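Local coordinates for protein putative enzyme related to aldose 1-epimerase (PDB 2HTA) that probably interconverts the alpha and beta anomers of D-glucose 6-phosphate, acting as a hexose-6-phosphate mutarotase of the aldose 1-epimerase superfamily, at residues 40-44 with 55-59; 116-121 with 132-136; 174-178 with 283-289; 229-233 with 245-249. One frame throughout, in Å; residues are numbered along the deposited sequence.

All four contacts are antiparallel strand pairings of a beta-rich mutarotase fold, three of them in hairpins; contact 3 instead joins segments more than a hundred residues apart. Contact 1 is the most buried, whereas the other three mix buried and exposed residues. Contacts 1 and 2 adjoin: G59 N lies 2.8 Å from L116 O, and L57 O 2.8 Å from W118 N, so two hairpins of different sheets meet. Contacts 2 and 4 belong to the same large sheet. Apolar and aromatic packing supplements the backbone bonds in contacts 1 and 2; contacts 3 and 4, near the proposed catalytic residues, share a polar link, T283 OG1 to H248 ND1 at 2.7 Å.

Contact 1: 40-44 with 55-59; sequences DLDLI and FALQG
Backbone hydrogen bonds set the register: I44 N donates to F55 O at 2.9 Å, and F55 N to I44 O at 2.8 Å, making I44 and F55 an antiparallel hydrogen-bonded pair with CA atoms 5.1 Å apart. Two residues away on each segment, L57 N donates to D42 O at 3.2 Å. That carbonyl accepts from a water, D42 O to water O 2.8 Å, which accepts from Q58 N at 2.9 Å, bridging the backbones where the strand ends and L57 turns to phi/psi -61/-39. Between these bonds L43 and A56 form a non-hydrogen-bonded pair, CA to CA 4.4 Å, and L43 CA approaches F55 O at 3.1 Å. The segments belong to the beta hairpin 41-48/51-56, the third and fourth strands of an antiparallel five-stranded sheet. On the L43/A56 face, L43 (chi1 m, chi2 t) brings CD2 within 3.9 Å of A56 CB. On the other face, I44 (m, m) sets CG1 3.9 Å from L57 CD2 and CB 4.3 Å from F55 CB, and the F55 ring meets F134 and F156. L41 CD2 packs 3.6 Å from Q58 OE1; that oxygen is hydrogen-bonded to G85 N and Q58 NE2 to K83 O.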
loop_
_atom_site.group_PDB
_atom_site.type_symbol
_atom_site.label_atom_id
_atom_site.label_comp_id
_atom_site.label_asym_id
_atom_site.label_seq_id
_atom_site.Cartn_x
_atom_site.Cartn_y
_atom_site.Cartn_z
ATOM N N ASP A 40 16.780 11.634 2.103
ATOM C CA ASP A 40 16.353 12.470 0.983
ATOM C C ASP A 40 14.884 12.955 1.069
ATOM O O ASP A 40 14.525 13.916 0.391
ATOM C CB ASP A 40 16.427 11.714 -0.337
ATOM C CG ASP A 40 17.836 11.545 -0.877
ATOM O OD1 ASP A 40 18.782 12.148 -0.327
ATOM O OD2 ASP A 40 17.987 10.793 -1.878
ATOM N N LEU A 41 14.031 12.299 1.860
ATOM C CA LEU A 41 12.581 12.401 1.614
ATOM C C LEU A 41 11.808 13.217 2.627
ATOM O O LEU A 41 11.988 13.028 3.842
ATOM C CB LEU A 41 11.947 10.999 1.594
ATOM C CG LEU A 41 12.527 10.004 0.568
ATOM C CD1 LEU A 41 11.717 8.710 0.508
ATOM C CD2 LEU A 41 12.596 10.652 -0.818
ATOM N N ASP A 42 10.974 14.106 2.105
ATOM C CA ASP A 42 10.092 14.871 2.935
ATOM C C ASP A 42 8.928 13.967 3.365
ATOM O O ASP A 42 8.388 13.257 2.524
ATOM C CB ASP A 42 9.570 16.038 2.153
ATOM C CG ASP A 42 10.605 17.145 2.072
ATOM O OD1 ASP A 42 11.433 17.254 3.014
ATOM O OD2 ASP A 42 10.594 17.881 1.081
ATOM N N LEU A 43 8.628 13.961 4.667
ATOM C CA LEU A 43 7.543 13.125 5.247
ATOM C C LEU A 43 6.451 14.025 5.856
ATOM O O LEU A 43 6.758 15.084 6.395
ATOM C CB LEU A 43 8.063 12.205 6.381
ATOM C CG LEU A 43 9.307 11.390 6.007
ATOM C CD1 LEU A 43 9.717 10.425 7.134
ATOM C CD2 LEU A 43 9.027 10.575 4.705
ATOM N N ILE A 44 5.204 13.590 5.748
ATOM C CA ILE A 44 4.085 14.208 6.437
ATOM C C ILE A 44 3.678 13.273 7.572
ATOM O O ILE A 44 3.353 12.104 7.356
ATOM C CB ILE A 44 2.883 14.467 5.487
ATOM C CG1 ILE A 44 3.316 15.288 4.231
ATOM C CG2 ILE A 44 1.708 15.056 6.294
ATOM C CD1 ILE A 44 3.820 16.745 4.535
ATOM N N PHE A 55 3.520 9.594 6.076
ATOM C CA PHE A 55 3.500 9.463 4.640
ATOM C C PHE A 55 4.829 9.976 4.109
ATOM O O PHE A 55 5.431 10.862 4.704
ATOM C CB PHE A 55 2.465 10.416 4.075
ATOM C CG PHE A 55 1.045 10.095 4.429
ATOM C CD1 PHE A 55 0.220 9.394 3.535
ATOM C CD2 PHE A 55 0.506 10.559 5.632
ATOM C CE1 PHE A 55 -1.126 9.104 3.898
ATOM C CE2 PHE A 55 -0.827 10.290 5.987
ATOM C CZ PHE A 55 -1.637 9.581 5.115
ATOM N N ALA A 56 5.263 9.481 2.950
ATOM C CA ALA A 56 6.252 10.224 2.188
ATOM C C ALA A 56 5.490 10.989 1.103
ATOM O O ALA A 56 4.534 10.452 0.480
ATOM C CB ALA A 56 7.270 9.256 1.535
ATOM N N LEU A 57 5.958 12.213 0.808
ATOM C CA LEU A 57 5.472 12.943 -0.363
ATOM C C LEU A 57 5.776 12.149 -1.610
ATOM O O LEU A 57 4.966 12.143 -2.561
ATOM C CB LEU A 57 6.078 14.347 -0.497
ATOM C CG LEU A 57 5.563 15.323 0.570
ATOM C CD1 LEU A 57 6.302 16.671 0.486
ATOM C CD2 LEU A 57 4.019 15.567 0.434
ATOM N N GLN A 58 6.953 11.524 -1.634
ATOM C CA GLN A 58 7.308 10.631 -2.752
ATOM C C GLN A 58 6.387 9.425 -2.811
ATOM O O GLN A 58 6.339 8.619 -1.874
ATOM C CB GLN A 58 8.774 10.195 -2.652
ATOM C CG GLN A 58 9.201 9.307 -3.797
ATOM C CD GLN A 58 10.689 9.149 -3.766
ATOM O OE1 GLN A 58 11.409 10.060 -4.128
ATOM N NE2 GLN A 58 11.147 8.015 -3.316
ATOM N N GLY A 59 5.626 9.288 -3.896
ATOM C CA GLY A 59 4.652 8.220 -3.972
ATOM C C GLY A 59 3.362 8.394 -3.174
ATOM O O GLY A 59 2.582 7.425 -3.075
HETATM O O HOH W 1 9.167 12.131 0.094
#

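Contact 2: 116-121 with 132-136; sequences LPWALK and LTFEL
L116 (chi1 m, chi2 t) packs CB 3.8 Å from L136 CD1, and P117 O lies 3.4 Å from the same methyl. W118 (chi1 m, chi2 45°) has L136 CB over its five-membered ring, 3.8 Å from the centroid, a CH-pi contact, while W118 CE3 lies 3.7 Å from F134 CB. The extended pairing begins at A119, whose N donates to E135 O at 2.9 Å and whose O accepts from E135 N at 2.9 Å, an antiparallel hydrogen-bonded pair. L120 (t, p) faces F134 as a non-hydrogen-bonded pair, CA to CA 4.4 Å, with L120 CD1 4.1 Å from the F134 ring centroid. K121 N reaches T133 O at 2.8 Å. The axes of segments 119-121 and 132-136 approach to 4.5 Å, directions 133° apart, within the sheet-edge hairpin 119-125/130-137. On the A119/E135 side K121 (t, t, t, p) ends in a salt bridge, NZ to E135 OE2 3.5 Å: charge takes the more exposed face, whereas W118, F134 and L136 are buried on the other.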
loop_
_atom_site.group_PDB
_atom_site.type_symbol
_atom_site.label_atom_id
_atom_site.label_comp_id
_atom_site.label_asym_id
_atom_site.label_seq_id
_atom_site.Cartn_x
_atom_site.Cartn_y
_atom_site.Cartn_z
ATOM N N LEU A 116 7.729 9.265 -7.684
ATOM C CA LEU A 116 7.715 10.723 -7.921
ATOM C C LEU A 116 7.118 11.492 -6.740
ATOM O O LEU A 116 6.294 10.936 -6.013
ATOM C CB LEU A 116 6.885 11.023 -9.179
ATOM C CG LEU A 116 7.395 10.373 -10.466
ATOM C CD1 LEU A 116 6.320 10.614 -11.557
ATOM C CD2 LEU A 116 8.754 11.026 -10.851
ATOM N N PRO A 117 7.531 12.772 -6.561
ATOM C CA PRO A 117 6.995 13.573 -5.496
ATOM C C PRO A 117 5.591 14.025 -5.813
ATOM O O PRO A 117 5.351 14.594 -6.891
ATOM C CB PRO A 117 7.960 14.773 -5.437
ATOM C CG PRO A 117 8.613 14.843 -6.857
ATOM C CD PRO A 117 8.587 13.468 -7.339
ATOM N N TRP A 118 4.677 13.763 -4.879
ATOM C CA TRP A 118 3.289 14.295 -4.932
ATOM C C TRP A 118 3.130 15.524 -4.026
ATOM O O TRP A 118 3.804 15.659 -3.006
ATOM C CB TRP A 118 2.258 13.280 -4.428
ATOM C CG TRP A 118 2.175 11.961 -5.169
ATOM C CD1 TRP A 118 3.232 11.167 -5.567
ATOM C CD2 TRP A 118 0.978 11.248 -5.515
ATOM N NE1 TRP A 118 2.757 10.011 -6.159
ATOM C CE2 TRP A 118 1.382 10.022 -6.144
ATOM C CE3 TRP A 118 -0.380 11.530 -5.396
ATOM C CZ2 TRP A 118 0.451 9.045 -6.598
ATOM C CZ3 TRP A 118 -1.323 10.553 -5.850
ATOM C CH2 TRP A 118 -0.904 9.340 -6.458
ATOM N N ALA A 119 2.174 16.370 -4.368
ATOM C CA ALA A 119 1.931 17.584 -3.574
ATOM C C ALA A 119 0.876 17.203 -2.540
ATOM O O ALA A 119 -0.003 16.421 -2.831
ATOM C CB ALA A 119 1.405 18.714 -4.515
ATOM N N LEU A 120 0.977 17.734 -1.351
ATOM C CA LEU A 120 -0.140 17.659 -0.433
ATOM C C LEU A 120 -1.054 18.818 -0.730
ATOM O O LEU A 120 -0.767 19.995 -0.397
ATOM C CB LEU A 120 0.385 17.681 0.996
ATOM C CG LEU A 120 -0.655 17.870 2.120
ATOM C CD1 LEU A 120 -1.566 16.621 2.084
ATOM C CD2 LEU A 120 -0.035 17.978 3.518
ATOM N N LYS A 121 -2.188 18.514 -1.380
ATOM C CA LYS A 121 -3.075 19.516 -1.923
ATOM C C LYS A 121 -4.059 19.999 -0.867
ATOM O O LYS A 121 -4.414 21.199 -0.867
ATOM C CB LYS A 121 -3.866 18.903 -3.095
ATOM C CG LYS A 121 -4.699 19.843 -3.873
ATOM C CD LYS A 121 -5.542 19.071 -4.934
ATOM C CE LYS A 121 -6.205 20.066 -5.907
ATOM N NZ LYS A 121 -5.202 21.047 -6.509
ATOM N N LEU A 132 -6.480 13.598 4.104
ATOM C CA LEU A 132 -5.425 14.261 3.326
ATOM C C LEU A 132 -5.619 13.915 1.851
ATOM O O LEU A 132 -6.030 12.789 1.530
ATOM C CB LEU A 132 -4.029 13.736 3.719
ATOM C CG LEU A 132 -3.533 13.851 5.173
ATOM C CD1 LEU A 132 -3.965 12.611 5.935
ATOM C CD2 LEU A 132 -1.991 13.922 5.130
ATOM N N THR A 133 -5.316 14.883 0.983
ATOM C CA THR A 133 -5.381 14.649 -0.468
ATOM C C THR A 133 -4.031 15.003 -1.039
ATOM O O THR A 133 -3.569 16.122 -0.865
ATOM C CB THR A 133 -6.375 15.536 -1.107
ATOM O OG1 THR A 133 -7.674 15.262 -0.553
ATOM C CG2 THR A 133 -6.432 15.238 -2.588
ATOM N N PHE A 134 -3.430 14.053 -1.748
ATOM C CA PHE A 134 -2.151 14.257 -2.446
ATOM C C PHE A 134 -2.444 14.266 -3.941
ATOM O O PHE A 134 -3.380 13.578 -4.428
ATOM C CB PHE A 134 -1.189 13.104 -2.111
ATOM C CG PHE A 134 -0.744 13.063 -0.687
ATOM C CD1 PHE A 134 -1.499 12.360 0.308
ATOM C CD2 PHE A 134 0.403 13.738 -0.300
ATOM C CE1 PHE A 134 -1.034 12.318 1.660
ATOM C CE2 PHE A 134 0.860 13.667 1.035
ATOM C CZ PHE A 134 0.155 12.977 1.996
ATOM N N GLU A 135 -1.627 14.997 -4.707
ATOM C CA GLU A 135 -1.872 15.061 -6.160
ATOM C C GLU A 135 -0.548 14.829 -6.922
ATOM O O GLU A 135 0.488 15.383 -6.544
ATOM C CB GLU A 135 -2.379 16.460 -6.491
ATOM C CG GLU A 135 -2.688 16.639 -7.977
ATOM C CD GLU A 135 -3.247 18.034 -8.248
ATOM O OE1 GLU A 135 -2.475 18.997 -8.287
ATOM O OE2 GLU A 135 -4.470 18.177 -8.348
ATOM N N LEU A 136 -0.621 14.078 -8.015
ATOM C CA LEU A 136 0.511 13.919 -8.924
ATOM C C LEU A 136 0.042 14.325 -10.301
ATOM O O LEU A 136 -1.075 14.003 -10.696
ATOM C CB LEU A 136 1.019 12.486 -8.930
ATOM C CG LEU A 136 2.262 12.262 -9.841
ATOM C CD1 LEU A 136 3.520 12.803 -9.119
ATOM C CD2 LEU A 136 2.396 10.780 -10.007
#

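Contact 3: 174-178 with 283-289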
loop_
_atom_site.group_PDB
_atom_site.type_symbol
_atom_site.label_atom_id
_atom_site.label_comp_id
_atom_site.label_asym_id
_atom_site.label_seq_id
_atom_site.Cartn_x
_atom_site.Cartn_y
_atom_site.Cartn_z
ATOM N N THR A 174 -5.410 1.627 -17.825
ATOM C CA THR A 174 -4.322 1.321 -16.895
ATOM C C THR A 174 -4.569 0.028 -16.097
ATOM O O THR A 174 -5.680 -0.510 -16.073
ATOM C CB THR A 174 -4.128 2.439 -15.795
ATOM O OG1 THR A 174 -5.315 2.544 -14.974
ATOM C CG2 THR A 174 -3.847 3.799 -16.384
ATOM N N THR A 175 -3.517 -0.442 -15.432
ATOM C CA THR A 175 -3.701 -1.382 -14.341
ATOM C C THR A 175 -2.991 -0.784 -13.117
ATOM O O THR A 175 -2.087 0.067 -13.237
ATOM C CB THR A 175 -3.181 -2.793 -14.668
ATOM O OG1 THR A 175 -1.793 -2.722 -14.991
ATOM C CG2 THR A 175 -3.986 -3.444 -15.910
ATOM N N SER A 176 -3.468 -1.141 -11.928
ATOM C CA SER A 176 -3.009 -0.456 -10.720
ATOM C C SER A 176 -3.231 -1.351 -9.499
ATOM O O SER A 176 -3.929 -2.385 -9.601
ATOM C CB SER A 176 -3.728 0.865 -10.512
ATOM O OG SER A 176 -5.142 0.693 -10.544
ATOM N N ALA A 177 -2.670 -0.929 -8.362
ATOM C CA ALA A 177 -2.839 -1.626 -7.081
ATOM C C ALA A 177 -2.577 -0.689 -5.892
ATOM O O ALA A 177 -1.795 0.302 -6.014
ATOM C CB ALA A 177 -1.835 -2.809 -6.971
ATOM N N LEU A 178 -3.212 -0.992 -4.743
ATOM C CA LEU A 178 -2.749 -0.418 -3.488
ATOM C C LEU A 178 -2.087 -1.620 -2.794
ATOM O O LEU A 178 -2.750 -2.592 -2.434
ATOM C CB LEU A 178 -3.952 0.160 -2.693
ATOM C CG LEU A 178 -4.801 1.153 -3.463
ATOM C CD1 LEU A 178 -6.046 1.629 -2.638
ATOM C CD2 LEU A 178 -3.917 2.402 -3.832
ATOM N N THR A 283 -5.211 -4.381 -3.005
ATOM C CA THR A 283 -6.404 -4.078 -3.839
ATOM C C THR A 283 -5.917 -3.831 -5.236
ATOM O O THR A 283 -5.086 -2.933 -5.462
ATOM C CB THR A 283 -7.130 -2.818 -3.358
ATOM O OG1 THR A 283 -7.478 -2.982 -1.976
ATOM C CG2 THR A 283 -8.402 -2.629 -4.144
ATOM N N VAL A 284 -6.445 -4.585 -6.189
ATOM C CA VAL A 284 -5.770 -4.682 -7.505
ATOM C C VAL A 284 -6.733 -4.557 -8.673
ATOM O O VAL A 284 -7.849 -5.042 -8.611
ATOM C CB VAL A 284 -4.949 -6.013 -7.592
ATOM C CG1 VAL A 284 -4.341 -6.261 -9.012
ATOM C CG2 VAL A 284 -3.807 -6.059 -6.521
ATOM N N TYR A 285 -6.295 -3.918 -9.764
ATOM C CA TYR A 285 -7.085 -3.916 -10.985
ATOM C C TYR A 285 -6.083 -4.346 -12.062
ATOM O O TYR A 285 -5.387 -3.514 -12.580
ATOM C CB TYR A 285 -7.634 -2.533 -11.256
ATOM C CG TYR A 285 -8.872 -2.594 -12.149
ATOM C CD1 TYR A 285 -10.142 -2.269 -11.649
ATOM C CD2 TYR A 285 -8.778 -3.067 -13.465
ATOM C CE1 TYR A 285 -11.334 -2.351 -12.447
ATOM C CE2 TYR A 285 -9.971 -3.147 -14.296
ATOM C CZ TYR A 285 -11.218 -2.769 -13.789
ATOM O OH TYR A 285 -12.365 -2.821 -14.586
ATOM N N ALA A 286 -5.930 -5.659 -12.263
ATOM C CA ALA A 286 -4.814 -6.172 -13.132
ATOM C C ALA A 286 -5.312 -7.074 -14.318
ATOM O O ALA A 286 -4.734 -7.041 -15.423
ATOM C CB ALA A 286 -3.771 -6.909 -12.336
ATOM N N THR A 287 -6.303 -7.914 -14.084
ATOM C CA THR A 287 -6.659 -8.919 -15.091
ATOM C C THR A 287 -7.433 -8.343 -16.313
ATOM O O THR A 287 -7.678 -9.070 -17.302
ATOM C CB THR A 287 -7.417 -10.131 -14.470
ATOM O OG1 THR A 287 -8.553 -9.642 -13.771
ATOM C CG2 THR A 287 -6.609 -10.847 -13.458
ATOM N N ALA A 288 -7.816 -7.075 -16.246
ATOM C CA ALA A 288 -8.312 -6.337 -17.391
ATOM C C ALA A 288 -7.891 -4.899 -17.114
ATOM O O ALA A 288 -7.617 -4.563 -15.975
ATOM C CB ALA A 288 -9.863 -6.431 -17.483
ATOM N N PRO A 289 -7.857 -4.046 -18.143
ATOM C CA PRO A 289 -7.508 -2.653 -17.887
ATOM C C PRO A 289 -8.694 -1.792 -17.482
ATOM O O PRO A 289 -9.825 -2.041 -17.878
ATOM C CB PRO A 289 -6.961 -2.203 -19.248
ATOM C CG PRO A 289 -7.838 -2.885 -20.191
ATOM C CD PRO A 289 -8.070 -4.268 -19.591
#
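Segment 174-178 pairs with strand 283-286 in an antiparallel sheet of the mutarotase fold, the axes of these two short strands 4.7 Å apart at their closest and their directions 171° apart. The strands carry the proposed catalytic residues just beyond the contact, H179 after L178 and E282 before T283, so the pairing brings the backbones leading to them side by side. T283 begins with two bonds to L178: T283 N donates to L178 O at 3.1 Å, and its carbonyl O accepts from L178 N at 2.8 Å. The same T283 O also lies 3.1 Å from A177 CA. T283 OG1 is hydrogen-bonded to H248 ND1 and Q302 NE2, which ties the strand to the large sheet. V284 forms a non-hydrogen-bonded pair with A177, CA to CA 4.3 Å, and packs CG2 3.8 Å from A177 CB. Y285 restores the hydrogen-bonded pattern with S176: Y285 N to S176 O is 2.8 Å and S176 N to Y285 O 3.1 Å. The end of its side chain leads away from segment 174-178, and the side chain touches L252 and Q290. After A286, whose O lies 3.7 Å from T175 CG2, the chain turns a corner at T287 and A288, swinging P289 back beside T174. Here a CA-H...O contact takes over, with P289 CA 3.4 Å from T174 O.

Contact 4: 229-233 with 245-249; sequences PEACS and DVVHH
Three backbone hydrogen bonds join the extended segment 245-249 to segment 229-233. S233 N donates to V246 O at 2.8 Å and V246 N to S233 O at 2.9 Å, so this antiparallel hydrogen-bonded pair has both its amides and both its carbonyls satisfied within the contact, CA to CA 5.1 Å. A231, at phi/psi -58/-38 just ahead of the strand, offers its O to H248 N at 2.8 Å. The same carbonyl approaches V247 CA at 3.3 Å. Between these bonds C232 and V247 make a non-hydrogen-bonded pair, CA to CA 4.3 Å; C232 (chi1 t) places SG 4.0 Å from V247 CG2 and 3.8 Å from D245 CB. The other edge of strand 245-249 is bonded in turn to strand 298-308, through D245, V247 and H249. H248 has both ring nitrogens engaged. With chi1 m and chi2 -81°, it points NE2 across the pair to donate to S233 OG at 2.8 Å, the serine being in the m rotamer, while ND1 is hydrogen-bonded to the T283 hydroxyl. V254 and V281 pack against both S233 and H248. The segments lie at the open end of the beta hairpin 232-237/242-249 of the nine-stranded antiparallel sheet, away from its turn, and H248, whose side chain is about 6 Å from that of E282, links the hairpin to strand 278-286, which carries that proposed catalytic residue of the mutarotase fold.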
loop_
_atom_site.group_PDB
_atom_site.type_symbol
_atom_site.label_atom_id
_atom_site.label_comp_id
_atom_site.label_asym_id
_atom_site.label_seq_id
_atom_site.Cartn_x
_atom_site.Cartn_y
_atom_site.Cartn_z
ATOM N N PRO A 229 -12.451 -12.678 -5.322
ATOM C CA PRO A 229 -12.430 -12.495 -3.882
ATOM C C PRO A 229 -13.679 -11.736 -3.434
ATOM O O PRO A 229 -14.338 -11.043 -4.236
ATOM C CB PRO A 229 -11.148 -11.652 -3.670
ATOM C CG PRO A 229 -11.127 -10.770 -4.929
ATOM C CD PRO A 229 -11.480 -11.789 -6.003
ATOM N N GLU A 230 -14.019 -11.889 -2.144
ATOM C CA GLU A 230 -15.090 -11.142 -1.559
ATOM C C GLU A 230 -14.620 -9.714 -1.305
ATOM O O GLU A 230 -13.438 -9.464 -1.331
ATOM C CB GLU A 230 -15.529 -11.807 -0.265
ATOM C CG GLU A 230 -16.211 -13.184 -0.463
ATOM C CD GLU A 230 -16.169 -14.070 0.781
ATOM O OE1 GLU A 230 -16.032 -13.597 1.924
ATOM O OE2 GLU A 230 -16.366 -15.272 0.599
ATOM N N ALA A 231 -15.564 -8.801 -1.005
ATOM C CA ALA A 231 -15.246 -7.403 -0.753
ATOM C C ALA A 231 -14.264 -7.273 0.400
ATOM O O ALA A 231 -13.385 -6.403 0.394
ATOM C CB ALA A 231 -16.533 -6.595 -0.410
ATOM N N CYS A 232 -14.443 -8.116 1.418
ATOM C CA CYS A 232 -13.624 -8.011 2.619
ATOM C C CYS A 232 -12.679 -9.215 2.751
ATOM O O CYS A 232 -13.135 -10.360 2.896
ATOM C CB CYS A 232 -14.573 -7.929 3.829
ATOM S SG CYS A 232 -13.598 -7.602 5.345
ATOM N N SER A 233 -11.375 -8.972 2.685
ATOM C CA SER A 233 -10.413 -9.985 3.062
ATOM C C SER A 233 -10.195 -9.904 4.565
ATOM O O SER A 233 -10.145 -8.808 5.116
ATOM C CB SER A 233 -9.039 -9.737 2.382
ATOM O OG SER A 233 -9.139 -9.557 0.954
ATOM N N ASP A 245 -9.257 -6.321 8.759
ATOM C CA ASP A 245 -10.199 -6.394 7.641
ATOM C C ASP A 245 -9.661 -5.493 6.555
ATOM O O ASP A 245 -9.373 -4.332 6.816
ATOM C CB ASP A 245 -11.555 -5.886 8.089
ATOM C CG ASP A 245 -12.172 -6.784 9.117
ATOM O OD1 ASP A 245 -11.876 -8.025 9.162
ATOM O OD2 ASP A 245 -12.950 -6.244 9.912
ATOM N N VAL A 246 -9.540 -6.015 5.335
ATOM C CA VAL A 246 -9.074 -5.212 4.190
ATOM C C VAL A 246 -10.196 -5.229 3.161
ATOM O O VAL A 246 -10.484 -6.282 2.587
ATOM C CB VAL A 246 -7.759 -5.815 3.595
ATOM C CG1 VAL A 246 -7.163 -4.874 2.580
ATOM C CG2 VAL A 246 -6.739 -6.099 4.667
ATOM N N VAL A 247 -10.874 -4.089 2.990
ATOM C CA VAL A 247 -12.034 -4.004 2.158
ATOM C C VAL A 247 -11.657 -3.359 0.823
ATOM O O VAL A 247 -11.017 -2.305 0.788
ATOM C CB VAL A 247 -13.131 -3.217 2.807
ATOM C CG1 VAL A 247 -14.368 -3.199 1.953
ATOM C CG2 VAL A 247 -13.480 -3.820 4.193
ATOM N N HIS A 248 -12.093 -3.988 -0.255
ATOM C CA HIS A 248 -11.706 -3.614 -1.597
ATOM C C HIS A 248 -12.900 -3.043 -2.330
ATOM O O HIS A 248 -14.038 -3.598 -2.258
ATOM C CB HIS A 248 -11.152 -4.833 -2.367
ATOM C CG HIS A 248 -10.144 -5.638 -1.595
ATOM N ND1 HIS A 248 -8.818 -5.272 -1.487
ATOM C CD2 HIS A 248 -10.298 -6.743 -0.823
ATOM C CE1 HIS A 248 -8.182 -6.146 -0.718
ATOM N NE2 HIS A 248 -9.055 -7.060 -0.318
ATOM N N HIS A 249 -12.673 -1.896 -2.992
ATOM C CA HIS A 249 -13.739 -1.275 -3.817
ATOM C C HIS A 249 -13.225 -0.859 -5.173
ATOM O O HIS A 249 -12.116 -0.406 -5.290
ATOM C CB HIS A 249 -14.348 -0.074 -3.082
ATOM C CG HIS A 249 -15.416 -0.472 -2.091
ATOM N ND1 HIS A 249 -15.216 -0.448 -0.729
ATOM C CD2 HIS A 249 -16.669 -0.969 -2.287
ATOM C CE1 HIS A 249 -16.318 -0.864 -0.123
ATOM N NE2 HIS A 249 -17.209 -1.216 -1.048
#